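Local atomic coordinates of glucose-6-phosphate 1-dehydrogenase (Mycobacterium avium, PDB entry 4LGV), a protein that probably catalyses the NADP-linked oxidation of glucose 6-phosphate to 6-phosphogluconolactone, the first step of the oxidative pentose phosphate pathway. Residues G239-D243 and Y303-V309; G246-D250 and V444-L448; H294-Y300 and T314-A320. All coordinates share one frame; numbering follows the deposited sequence.

Contact 1. Residues G239-D243 and Y303-V309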
ATOM      1  N   GLY A 239      11.351 -31.723 -39.252  1.00 63.19           N
ATOM      2  CA  GLY A 239      12.627 -31.021 -39.033  1.00 61.90           C
ATOM      3  C   GLY A 239      12.830 -29.853 -39.978  1.00 60.02           C
ATOM      4  O   GLY A 239      13.338 -28.804 -39.596  1.00 55.48           O
ATOM      5  N   LYS A 240      12.423 -30.043 -41.224  1.00 60.03           N
ATOM      6  CA  LYS A 240      12.573 -29.015 -42.220  1.00 64.27           C
ATOM      7  C   LYS A 240      11.753 -27.786 -41.848  1.00 60.56           C
ATOM      8  O   LYS A 240      12.186 -26.644 -42.076  1.00 59.02           O
ATOM      9  CB  LYS A 240      12.144 -29.584 -43.582  1.00 69.25           C
ATOM     10  CG  LYS A 240      12.019 -28.565 -44.707  1.00 72.96           C
ATOM     11  CD  LYS A 240      11.319 -29.159 -45.972  1.00 78.81           C
ATOM     12  CE  LYS A 240       9.798 -28.919 -45.927  1.00 80.52           C
ATOM     13  NZ  LYS A 240       9.070 -29.315 -47.179  1.00 81.51           N
ATOM     14  N   PHE A 241      10.559 -28.024 -41.312  1.00 59.26           N
ATOM     15  CA  PHE A 241       9.652 -26.942 -40.870  1.00 59.26           C
ATOM     16  C   PHE A 241      10.201 -26.210 -39.656  1.00 52.39           C
ATOM     17  O   PHE A 241      10.345 -24.985 -39.689  1.00 55.36           O
ATOM     18  CB  PHE A 241       8.231 -27.472 -40.625  1.00 59.68           C
ATOM     19  CG  PHE A 241       7.570 -27.986 -41.886  1.00 63.77           C
ATOM     20  CD1 PHE A 241       6.980 -27.103 -42.790  1.00 65.56           C
ATOM     21  CD2 PHE A 241       7.596 -29.361 -42.213  1.00 67.53           C
ATOM     22  CE1 PHE A 241       6.400 -27.576 -43.973  1.00 68.04           C
ATOM     23  CE2 PHE A 241       7.008 -29.839 -43.388  1.00 65.95           C
ATOM     24  CZ  PHE A 241       6.412 -28.943 -44.269  1.00 67.13           C
ATOM     25  N   TYR A 242      10.614 -26.958 -38.641  1.00 45.18           N
ATOM     26  CA  TYR A 242      11.208 -26.338 -37.456  1.00 44.35           C
ATOM     27  C   TYR A 242      12.461 -25.508 -37.784  1.00 45.21           C
ATOM     28  O   TYR A 242      12.630 -24.385 -37.269  1.00 44.34           O
ATOM     29  CB  TYR A 242      11.536 -27.360 -36.381  1.00 43.17           C
ATOM     30  CG  TYR A 242      11.853 -26.699 -35.073  1.00 42.40           C
ATOM     31  CD1 TYR A 242      13.149 -26.318 -34.768  1.00 42.83           C
ATOM     32  CD2 TYR A 242      10.846 -26.384 -34.161  1.00 41.39           C
ATOM     33  CE1 TYR A 242      13.450 -25.662 -33.578  1.00 43.41           C
ATOM     34  CE2 TYR A 242      11.129 -25.718 -32.965  1.00 40.19           C
ATOM     35  CZ  TYR A 242      12.427 -25.362 -32.670  1.00 41.00           C
ATOM     36  OH  TYR A 242      12.754 -24.753 -31.492  1.00 39.70           O
ATOM     37  N   ASP A 243      13.302 -26.014 -38.687  1.00 47.21           N
ATOM     38  CA  ASP A 243      14.576 -25.337 -39.013  1.00 48.43           C
ATOM     39  C   ASP A 243      14.393 -23.950 -39.623  1.00 49.46           C
ATOM     40  O   ASP A 243      15.325 -23.137 -39.601  1.00 48.31           O
ATOM     41  CB  ASP A 243      15.419 -26.179 -39.962  1.00 48.57           C
ATOM     42  CG  ASP A 243      16.898 -25.811 -39.930  1.00 50.71           C
ATOM     43  OD1 ASP A 243      17.413 -25.464 -38.829  1.00 52.77           O
ATOM     44  OD2 ASP A 243      17.560 -25.938 -40.988  1.00 51.74           O
ATOM     45  N   TYR A 303      20.950 -31.898 -33.179  1.00 52.69           N
ATOM     46  CA  TYR A 303      19.887 -31.217 -33.922  1.00 50.33           C
ATOM     47  C   TYR A 303      20.172 -31.209 -35.411  1.00 50.85           C
ATOM     48  O   TYR A 303      19.274 -31.443 -36.206  1.00 50.03           O
ATOM     49  CB  TYR A 303      19.701 -29.780 -33.416  1.00 48.97           C
ATOM     50  CG  TYR A 303      18.770 -28.956 -34.269  1.00 47.91           C
ATOM     51  CD1 TYR A 303      17.411 -29.232 -34.327  1.00 45.76           C
ATOM     52  CD2 TYR A 303      19.257 -27.896 -35.018  1.00 49.04           C
ATOM     53  CE1 TYR A 303      16.557 -28.482 -35.122  1.00 45.68           C
ATOM     54  CE2 TYR A 303      18.416 -27.142 -35.813  1.00 47.98           C
ATOM     55  CZ  TYR A 303      17.068 -27.443 -35.861  1.00 47.26           C
ATOM     56  OH  TYR A 303      16.252 -26.678 -36.652  1.00 47.78           O
ATOM     57  N   THR A 304      21.429 -30.956 -35.772  1.00 52.21           N
ATOM     58  CA  THR A 304      21.838 -30.927 -37.154  1.00 57.19           C
ATOM     59  C   THR A 304      21.759 -32.305 -37.861  1.00 60.88           C
ATOM     60  O   THR A 304      21.757 -32.339 -39.085  1.00 63.01           O
ATOM     61  CB  THR A 304      23.273 -30.409 -37.314  1.00 58.95           C
ATOM     62  OG1 THR A 304      24.128 -31.138 -36.424  1.00 59.48           O
ATOM     63  CG2 THR A 304      23.343 -28.930 -36.998  1.00 57.95           C
ATOM     64  N   GLU A 305      21.655 -33.403 -37.114  1.00 58.52           N
ATOM     65  CA  GLU A 305      21.476 -34.730 -37.719  1.00 62.46           C
ATOM     66  C   GLU A 305      19.982 -35.124 -37.853  1.00 61.53           C
ATOM     67  O   GLU A 305      19.660 -36.203 -38.331  1.00 61.22           O
ATOM     68  CB  GLU A 305      22.297 -35.807 -36.961  1.00 61.28           C
ATOM     69  N   VAL A 306      19.063 -34.248 -37.458  1.00 61.47           N
ATOM     70  CA  VAL A 306      17.628 -34.493 -37.653  1.00 59.66           C
ATOM     71  C   VAL A 306      17.270 -34.338 -39.149  1.00 60.92           C
ATOM     72  O   VAL A 306      17.573 -33.319 -39.777  1.00 60.20           O
ATOM     73  CB  VAL A 306      16.776 -33.535 -36.790  1.00 57.82           C
ATOM     74  CG1 VAL A 306      15.286 -33.626 -37.129  1.00 57.56           C
ATOM     75  CG2 VAL A 306      16.999 -33.811 -35.310  1.00 57.14           C
ATOM     76  N   PRO A 307      16.582 -35.332 -39.723  1.00 63.28           N
ATOM     77  CA  PRO A 307      16.243 -35.220 -41.152  1.00 62.66           C
ATOM     78  C   PRO A 307      15.465 -33.924 -41.481  1.00 62.42           C
ATOM     79  O   PRO A 307      14.524 -33.541 -40.754  1.00 60.31           O
ATOM     80  CB  PRO A 307      15.405 -36.487 -41.441  1.00 63.47           C
ATOM     81  CG  PRO A 307      15.520 -37.368 -40.234  1.00 62.67           C
ATOM     82  CD  PRO A 307      15.975 -36.515 -39.076  1.00 64.82           C
ATOM     83  N   GLY A 308      15.895 -33.251 -42.549  1.00 60.50           N
ATOM     84  CA  GLY A 308      15.354 -31.945 -42.952  1.00 59.03           C
ATOM     85  C   GLY A 308      16.128 -30.751 -42.415  1.00 56.88           C
ATOM     86  O   GLY A 308      15.963 -29.647 -42.897  1.00 58.12           O
ATOM     87  N   VAL A 309      16.967 -30.954 -41.408  1.00 57.41           N
ATOM     88  CA  VAL A 309      17.748 -29.857 -40.842  1.00 57.36           C
ATOM     89  C   VAL A 309      19.089 -29.744 -41.581  1.00 58.47           C
ATOM     90  O   VAL A 309      19.800 -30.730 -41.735  1.00 55.93           O
ATOM     91  CB  VAL A 309      18.024 -30.075 -39.334  1.00 58.33           C
ATOM     92  CG1 VAL A 309      18.835 -28.929 -38.767  1.00 58.96           C
ATOM     93  CG2 VAL A 309      16.729 -30.242 -38.541  1.00 55.82           C
TER
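The Tyr242 ring receives the hydroxyl of Tyr303 at its edge and in its plane, Tyr242 CD1 lying 3.6 Å from Tyr303 OH. Tyr303 carries Val309 CG1 over one face, 3.4 Å above the ring plane and displaced toward the rim, while Asp243 OD1 stands at its edge. Tyr303 OH donates a hydrogen bond to Asp243 OD1 at 2.7 Å; the oxygen is met on its anti side, but from a position tilted out of the carboxylate plane, which is itself turned 63° from the ring. With CG anti to the backbone N (chi1 -159°), Asp243 holds its carboxylate beside both the phenol and Val309, whose CG1 lies 3.7 Å from Asp243 OD1. The same oxygen is also hydrogen-bonded to Ser313 OG, so two hydroxyls grip it, and OD2 takes a weak bond from the backbone N of Ala310. Nearer the start of the helix the backbones come close without a direct hydrogen bond between them: Gly239 CA meets Pro307 O at 3.6 Å and Lys240 CA meets Gly308 O at 3.5 Å, both as CA-H...O contacts. Gly239, having no side chain, lets its CA lie against the carbonyl of Pro307. Gly308 likewise faces the helix closely, and its positive phi (94°) suits glycine. The 2.9 Å bond from Val309 N to Val306 O closes the Val306-Val309 turn. The arrangement is a type II beta turn with glycine at its third position, packed against the short helix 239-243 in the C-terminal domain of the glucose-6-phosphate dehydrogenase fold.

Contact 2. Residues G246-D250 and V444-L448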
ATOM      1  N   GLY A 246      12.311 -21.950 -35.554  1.00 39.17           N
ATOM      2  CA  GLY A 246      13.155 -21.697 -34.397  1.00 38.37           C
ATOM      3  C   GLY A 246      12.312 -21.421 -33.151  1.00 37.65           C
ATOM      4  O   GLY A 246      11.153 -21.046 -33.247  1.00 35.14           O
ATOM      5  N   ALA A 247      12.933 -21.579 -31.980  1.00 37.67           N
ATOM      6  CA  ALA A 247      12.248 -21.472 -30.691  1.00 36.29           C
ATOM      7  C   ALA A 247      11.571 -20.128 -30.470  1.00 33.89           C
ATOM      8  O   ALA A 247      10.416 -20.059 -30.084  1.00 32.73           O
ATOM      9  CB  ALA A 247      13.230 -21.769 -29.567  1.00 37.53           C
ATOM     10  N   VAL A 248      12.254 -19.040 -30.762  1.00 33.47           N
ATOM     11  CA  VAL A 248      11.624 -17.708 -30.619  1.00 32.44           C
ATOM     12  C   VAL A 248      10.283 -17.631 -31.359  1.00 32.99           C
ATOM     13  O   VAL A 248       9.244 -17.266 -30.748  1.00 32.25           O
ATOM     14  CB  VAL A 248      12.539 -16.575 -31.063  1.00 32.15           C
ATOM     15  CG1 VAL A 248      11.821 -15.237 -31.039  1.00 33.26           C
ATOM     16  CG2 VAL A 248      13.727 -16.504 -30.141  1.00 32.56           C
ATOM     17  N   ARG A 249      10.271 -17.982 -32.639  1.00 32.02           N
ATOM     18  CA  ARG A 249       9.017 -17.897 -33.408  1.00 33.59           C
ATOM     19  C   ARG A 249       8.016 -18.947 -32.979  1.00 33.66           C
ATOM     20  O   ARG A 249       6.806 -18.749 -33.076  1.00 33.12           O
ATOM     21  CB  ARG A 249       9.270 -18.066 -34.900  1.00 35.51           C
ATOM     22  CG  ARG A 249      10.035 -16.910 -35.552  1.00 37.05           C
ATOM     23  CD  ARG A 249      10.131 -17.158 -37.041  1.00 40.35           C
ATOM     24  NE  ARG A 249      10.915 -16.134 -37.719  1.00 43.14           N
ATOM     25  CZ  ARG A 249      12.231 -16.172 -37.883  1.00 46.28           C
ATOM     26  NH1 ARG A 249      12.948 -17.203 -37.433  1.00 47.85           N
ATOM     27  NH2 ARG A 249      12.840 -15.176 -38.505  1.00 50.27           N
ATOM     28  N   ASP A 250       8.533 -20.083 -32.527  1.00 33.05           N
ATOM     29  CA  ASP A 250       7.699 -21.237 -32.233  1.00 31.83           C
ATOM     30  C   ASP A 250       6.899 -21.042 -30.950  1.00 29.53           C
ATOM     31  O   ASP A 250       5.728 -21.311 -30.936  1.00 27.41           O
ATOM     32  CB  ASP A 250       8.565 -22.496 -32.127  1.00 32.23           C
ATOM     33  CG  ASP A 250       7.752 -23.749 -32.007  1.00 32.96           C
ATOM     34  OD1 ASP A 250       6.731 -23.861 -32.717  1.00 32.71           O
ATOM     35  OD2 ASP A 250       8.142 -24.648 -31.218  1.00 33.68           O
ATOM     36  N   VAL A 444       9.799  -8.918 -30.503  1.00 33.06           N
ATOM     37  CA  VAL A 444      10.837  -9.949 -30.791  1.00 34.29           C
ATOM     38  C   VAL A 444      11.718  -9.615 -31.997  1.00 36.69           C
ATOM     39  O   VAL A 444      12.779 -10.191 -32.169  1.00 36.57           O
ATOM     40  CB  VAL A 444      10.252 -11.372 -30.979  1.00 32.88           C
ATOM     41  CG1 VAL A 444       9.450 -11.801 -29.763  1.00 31.05           C
ATOM     42  CG2 VAL A 444       9.397 -11.490 -32.242  1.00 33.95           C
ATOM     43  N   GLN A 445      11.287  -8.686 -32.836  1.00 38.94           N
ATOM     44  CA  GLN A 445      11.989  -8.442 -34.104  1.00 42.77           C
ATOM     45  C   GLN A 445      13.524  -8.268 -33.988  1.00 42.76           C
ATOM     46  O   GLN A 445      14.240  -8.765 -34.810  1.00 42.44           O
ATOM     47  CB  GLN A 445      11.361  -7.251 -34.822  1.00 45.09           C
ATOM     48  CG  GLN A 445      11.845  -7.109 -36.243  1.00 50.37           C
ATOM     49  CD  GLN A 445      11.425  -8.326 -37.033  1.00 56.41           C
ATOM     50  OE1 GLN A 445      12.213  -8.864 -37.787  1.00 61.98           O
ATOM     51  NE2 GLN A 445      10.221  -8.852 -36.759  1.00 59.46           N
ATOM     52  N   PRO A 446      14.017  -7.557 -32.966  1.00 43.59           N
ATOM     53  CA  PRO A 446      15.448  -7.259 -32.949  1.00 45.17           C
ATOM     54  C   PRO A 446      16.274  -8.510 -32.797  1.00 49.42           C
ATOM     55  O   PRO A 446      17.356  -8.608 -33.375  1.00 50.59           O
ATOM     56  CB  PRO A 446      15.615  -6.360 -31.727  1.00 43.23           C
ATOM     57  CG  PRO A 446      14.307  -5.669 -31.611  1.00 43.01           C
ATOM     58  CD  PRO A 446      13.268  -6.692 -32.032  1.00 42.21           C
ATOM     59  N   VAL A 447      15.743  -9.479 -32.068  1.00 49.46           N
ATOM     60  CA  VAL A 447      16.390 -10.787 -31.937  1.00 51.16           C
ATOM     61  C   VAL A 447      16.352 -11.592 -33.244  1.00 50.55           C
ATOM     62  O   VAL A 447      17.278 -12.362 -33.548  1.00 56.84           O
ATOM     63  CB  VAL A 447      15.743 -11.558 -30.768  1.00 51.16           C
ATOM     64  CG1 VAL A 447      15.993 -13.039 -30.866  1.00 57.94           C
ATOM     65  CG2 VAL A 447      16.291 -11.029 -29.467  1.00 52.67           C
ATOM     66  N   LEU A 448      15.303 -11.419 -34.037  1.00 47.72           N
ATOM     67  CA  LEU A 448      15.241 -12.069 -35.345  1.00 49.82           C
ATOM     68  C   LEU A 448      16.241 -11.450 -36.305  1.00 53.07           C
ATOM     69  O   LEU A 448      16.825 -12.141 -37.123  1.00 54.00           O
ATOM     70  CB  LEU A 448      13.837 -11.961 -35.950  1.00 50.07           C
ATOM     71  CG  LEU A 448      12.654 -12.482 -35.103  1.00 50.75           C
ATOM     72  CD1 LEU A 448      11.348 -12.288 -35.870  1.00 50.37           C
ATOM     73  CD2 LEU A 448      12.842 -13.939 -34.687  1.00 50.93           C
TER
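The guanidinium of Arg249, hydrogen-bonded at NE to His167 O and at NH1 to Val245 O, carries Leu448 CD2 over the centre of one face, 3.9 Å from Arg249 CZ. The arginine chain runs extended from CG to NE (chi2 -176°, chi3 -177°), which brings the flat group up to the leucine. The two backbone oxygens fix the guanidinium in rotation while a methyl lies over one face. The rest of the interface is apolar. Both Val248 methyls touch the other helix: CG1 rests 4.0 Å from Leu448 CD2 and 4.2 Å from Val444 CB, and CG2 lies 4.2 Å from Val447 CG1. Helix 434-449 is kinked where the N atoms of Pro446 and Val447 make no bond to the turn before; a proline N has no hydrogen to give. Val444 O, in the same turn, takes weak bonds from Val447 N and Leu448 N. The two short helical segments run nearly antiparallel, their axes 10.8 Å apart. Val248 packs against both helix 434-449 and Val319 of strand 318-323, so helix, helix and strand meet at this residue.

Contact 3. Residues H294-Y300 and T314-A320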
ATOM      1  N   HIS A 294      20.960  -9.231 -24.531  1.00 48.45           N
ATOM      2  CA  HIS A 294      20.455  -9.934 -23.351  1.00 52.78           C
ATOM      3  C   HIS A 294      19.638 -11.170 -23.778  1.00 49.51           C
ATOM      4  O   HIS A 294      18.681 -11.565 -23.082  1.00 43.53           O
ATOM      5  CB  HIS A 294      19.609  -8.968 -22.492  1.00 55.29           C
ATOM      6  CG  HIS A 294      20.408  -7.902 -21.802  1.00 60.48           C
ATOM      7  ND1 HIS A 294      21.676  -8.110 -21.287  1.00 68.12           N
ATOM      8  CD2 HIS A 294      20.128  -6.595 -21.590  1.00 62.19           C
ATOM      9  CE1 HIS A 294      22.135  -6.978 -20.782  1.00 66.99           C
ATOM     10  NE2 HIS A 294      21.218  -6.041 -20.960  1.00 66.99           N
ATOM     11  N   CYS A 295      19.975 -11.704 -24.953  1.00 47.03           N
ATOM     12  CA  CYS A 295      19.308 -12.852 -25.498  1.00 49.13           C
ATOM     13  C   CYS A 295      20.342 -13.939 -25.840  1.00 50.97           C
ATOM     14  O   CYS A 295      21.305 -13.690 -26.555  1.00 55.50           O
ATOM     15  CB  CYS A 295      18.500 -12.472 -26.729  1.00 48.65           C
ATOM     16  SG  CYS A 295      17.619 -13.878 -27.478  1.00 51.65           S
ATOM     17  N   VAL A 296      20.113 -15.144 -25.330  1.00 47.16           N
ATOM     18  CA  VAL A 296      21.021 -16.260 -25.498  1.00 46.01           C
ATOM     19  C   VAL A 296      20.332 -17.346 -26.310  1.00 45.95           C
ATOM     20  O   VAL A 296      19.237 -17.823 -25.957  1.00 43.69           O
ATOM     21  CB  VAL A 296      21.445 -16.805 -24.122  1.00 46.80           C
ATOM     22  CG1 VAL A 296      22.160 -18.136 -24.246  1.00 48.62           C
ATOM     23  CG2 VAL A 296      22.341 -15.791 -23.416  1.00 46.41           C
ATOM     24  N   ARG A 297      20.990 -17.774 -27.378  1.00 46.61           N
ATOM     25  CA  ARG A 297      20.412 -18.751 -28.292  1.00 49.98           C
ATOM     26  C   ARG A 297      21.179 -20.053 -28.219  1.00 50.41           C
ATOM     27  O   ARG A 297      22.414 -20.066 -28.234  1.00 53.34           O
ATOM     28  CB  ARG A 297      20.425 -18.228 -29.708  1.00 50.99           C
ATOM     29  CG  ARG A 297      19.507 -17.058 -29.882  1.00 52.86           C
ATOM     30  CD  ARG A 297      19.719 -16.369 -31.200  1.00 55.27           C
ATOM     31  NE  ARG A 297      19.180 -17.157 -32.289  1.00 60.10           N
ATOM     32  CZ  ARG A 297      19.891 -17.804 -33.223  1.00 62.37           C
ATOM     33  NH1 ARG A 297      21.227 -17.801 -33.241  1.00 59.22           N
ATOM     34  NH2 ARG A 297      19.235 -18.471 -34.167  1.00 63.93           N
ATOM     35  N   GLY A 298      20.438 -21.151 -28.125  1.00 50.67           N
ATOM     36  CA  GLY A 298      21.026 -22.465 -27.996  1.00 48.81           C
ATOM     37  C   GLY A 298      20.543 -23.431 -29.060  1.00 49.21           C
ATOM     38  O   GLY A 298      19.481 -23.242 -29.649  1.00 46.56           O
ATOM     39  N   GLN A 299      21.335 -24.487 -29.264  1.00 49.17           N
ATOM     40  CA  GLN A 299      21.011 -25.548 -30.199  1.00 49.94           C
ATOM     41  C   GLN A 299      21.522 -26.851 -29.640  1.00 47.38           C
ATOM     42  O   GLN A 299      22.709 -26.982 -29.320  1.00 43.48           O
ATOM     43  CB  GLN A 299      21.677 -25.294 -31.532  1.00 52.97           C
ATOM     44  CG  GLN A 299      21.122 -26.107 -32.670  1.00 54.69           C
ATOM     45  CD  GLN A 299      22.012 -25.993 -33.889  1.00 56.20           C
ATOM     46  OE1 GLN A 299      23.027 -26.698 -33.979  1.00 56.59           O
ATOM     47  NE2 GLN A 299      21.655 -25.104 -34.826  1.00 54.25           N
ATOM     48  N   TYR A 300      20.622 -27.807 -29.481  1.00 45.58           N
ATOM     49  CA  TYR A 300      21.022 -29.032 -28.851  1.00 46.92           C
ATOM     50  C   TYR A 300      21.924 -29.889 -29.796  1.00 46.98           C
ATOM     51  O   TYR A 300      21.734 -29.904 -31.012  1.00 42.32           O
ATOM     52  CB  TYR A 300      19.805 -29.790 -28.322  1.00 44.98           C
ATOM     53  CG  TYR A 300      18.900 -30.471 -29.332  1.00 44.93           C
ATOM     54  CD1 TYR A 300      19.221 -31.728 -29.866  1.00 45.04           C
ATOM     55  CD2 TYR A 300      17.650 -29.932 -29.634  1.00 44.29           C
ATOM     56  CE1 TYR A 300      18.340 -32.387 -30.731  1.00 44.89           C
ATOM     57  CE2 TYR A 300      16.764 -30.570 -30.492  1.00 44.33           C
ATOM     58  CZ  TYR A 300      17.109 -31.796 -31.052  1.00 43.83           C
ATOM     59  OH  TYR A 300      16.206 -32.379 -31.894  1.00 40.44           O
ATOM     60  N   THR A 314      21.974 -22.557 -38.163  1.00 53.55           N
ATOM     61  CA  THR A 314      22.151 -21.732 -36.964  1.00 54.48           C
ATOM     62  C   THR A 314      20.799 -21.457 -36.295  1.00 52.28           C
ATOM     63  O   THR A 314      20.683 -20.514 -35.521  1.00 54.31           O
ATOM     64  CB  THR A 314      22.865 -20.402 -37.270  1.00 56.11           C
ATOM     65  OG1 THR A 314      22.151 -19.724 -38.308  1.00 56.33           O
ATOM     66  CG2 THR A 314      24.323 -20.665 -37.708  1.00 55.84           C
ATOM     67  N   THR A 315      19.793 -22.283 -36.590  1.00 50.00           N
ATOM     68  CA  THR A 315      18.459 -22.164 -35.968  1.00 46.72           C
ATOM     69  C   THR A 315      18.516 -22.606 -34.505  1.00 44.17           C
ATOM     70  O   THR A 315      19.153 -23.619 -34.168  1.00 43.46           O
ATOM     71  CB  THR A 315      17.423 -23.006 -36.720  1.00 44.27           C
ATOM     72  OG1 THR A 315      17.347 -22.549 -38.073  1.00 42.51           O
ATOM     73  CG2 THR A 315      16.069 -22.890 -36.084  1.00 43.74           C
ATOM     74  N   GLU A 316      17.860 -21.836 -33.636  1.00 42.38           N
ATOM     75  CA  GLU A 316      17.913 -22.101 -32.182  1.00 39.20           C
ATOM     76  C   GLU A 316      16.805 -23.055 -31.810  1.00 38.63           C
ATOM     77  O   GLU A 316      15.692 -22.962 -32.300  1.00 35.25           O
ATOM     78  CB  GLU A 316      17.837 -20.792 -31.382  1.00 39.61           C
ATOM     79  CG  GLU A 316      16.432 -20.129 -31.197  1.00 38.77           C
ATOM     80  CD  GLU A 316      15.883 -19.426 -32.434  1.00 37.76           C
ATOM     81  OE1 GLU A 316      16.542 -19.451 -33.502  1.00 37.12           O
ATOM     82  OE2 GLU A 316      14.764 -18.863 -32.347  1.00 36.78           O
ATOM     83  N   THR A 317      17.133 -24.020 -30.965  1.00 41.13           N
ATOM     84  CA  THR A 317      16.141 -24.863 -30.333  1.00 39.78           C
ATOM     85  C   THR A 317      15.905 -24.409 -28.901  1.00 38.22           C
ATOM     86  O   THR A 317      15.115 -25.029 -28.201  1.00 37.32           O
ATOM     87  CB  THR A 317      16.609 -26.329 -30.276  1.00 40.84           C
ATOM     88  OG1 THR A 317      17.824 -26.406 -29.515  1.00 41.87           O
ATOM     89  CG2 THR A 317      16.827 -26.883 -31.661  1.00 42.31           C
ATOM     90  N   TYR A 318      16.638 -23.390 -28.452  1.00 38.20           N
ATOM     91  CA  TYR A 318      16.570 -22.874 -27.070  1.00 38.60           C
ATOM     92  C   TYR A 318      16.792 -21.383 -27.091  1.00 39.08           C
ATOM     93  O   TYR A 318      17.589 -20.904 -27.893  1.00 37.81           O
ATOM     94  CB  TYR A 318      17.658 -23.484 -26.193  1.00 39.16           C
ATOM     95  CG  TYR A 318      17.804 -22.898 -24.791  1.00 38.51           C
ATOM     96  CD1 TYR A 318      18.455 -21.680 -24.585  1.00 38.47           C
ATOM     97  CD2 TYR A 318      17.332 -23.575 -23.679  1.00 36.90           C
ATOM     98  CE1 TYR A 318      18.603 -21.143 -23.319  1.00 39.14           C
ATOM     99  CE2 TYR A 318      17.464 -23.037 -22.398  1.00 38.10           C
ATOM    100  CZ  TYR A 318      18.092 -21.814 -22.221  1.00 38.86           C
ATOM    101  OH  TYR A 318      18.275 -21.265 -20.974  1.00 37.13           O
ATOM    102  N   VAL A 319      16.060 -20.648 -26.237  1.00 39.44           N
ATOM    103  CA  VAL A 319      16.301 -19.211 -26.037  1.00 38.56           C
ATOM    104  C   VAL A 319      16.148 -18.827 -24.599  1.00 38.09           C
ATOM    105  O   VAL A 319      15.227 -19.264 -23.949  1.00 39.48           O
ATOM    106  CB  VAL A 319      15.238 -18.282 -26.640  1.00 40.51           C
ATOM    107  CG1 VAL A 319      15.900 -17.147 -27.423  1.00 40.75           C
ATOM    108  CG2 VAL A 319      14.274 -19.046 -27.500  1.00 44.14           C
ATOM    109  N   ALA A 320      16.982 -17.914 -24.154  1.00 37.50           N
ATOM    110  CA  ALA A 320      16.807 -17.284 -22.883  1.00 35.83           C
ATOM    111  C   ALA A 320      16.957 -15.793 -23.101  1.00 35.85           C
ATOM    112  O   ALA A 320      17.819 -15.372 -23.867  1.00 36.94           O
ATOM    113  CB  ALA A 320      17.823 -17.769 -21.901  1.00 36.56           C
TER
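Arg297 CB lies 4.0 Å from Glu316 CB, and Arg297 CG 4.4 Å from Val319 CG1. A bend at chi3 (74°) then turns NE and the guanidinium back across the glutamate, with Glu316 CB over one face. At the tip NH2 is gripped twice, by Glu316 OE1 at 2.9 Å in a salt bridge and by Thr314 O at 2.8 Å, while NH1 reaches Ser452 O. The carboxylate is met from above its plane, which is turned 58° from the guanidinium, so the pair is not a flat two-pronged bridge. The backbones of strands 295-300 and 318-323 pair antiparallel in the mixed sheet: Val296 with Ala320 and Gly298 with Tyr318 are hydrogen-bonded pairs, and Arg297 with Val319 a non-hydrogen-bonded one. Thr317 and Tyr318 both face Gly298 in a classic beta bulge, Gly298 O accepting Thr317 N at 2.8 Å and, weakly, Tyr318 N. Beyond the bulge Gln299 NE2 gives a straight bond to Thr315 O (3.0 Å, 170°), in the plane of its own amide, and a second to Ser313 O. Thr317 OG1 takes the backbone N of Tyr300 at 3.1 Å and is also hydrogen-bonded to Tyr457 OH of strand 454-457, which lies beside strand 295-300 in the sheet.

From the N terminus the chain passes helix 239-243 and then helix 246-264, opening contacts 1 and 2 in turn. Strand 295-300 opens contact 3. Residues 303-309 then close contact 1 on the short helix, and 314-320 close contact 3, leading into strand 318-323, so these two loops cross. Contact 2 closes far later, at 444-448; its loop encloses all of contact 3 and crosses that of contact 1. The three also meet in space: Thr315 OG1 is probably hydrogen-bonded to Asp243 O, and Glu316 OE2 to Val248 N, tying the bulged lead-in to strand 318-323 to both successive helices, while helix 434-449 packs against the second.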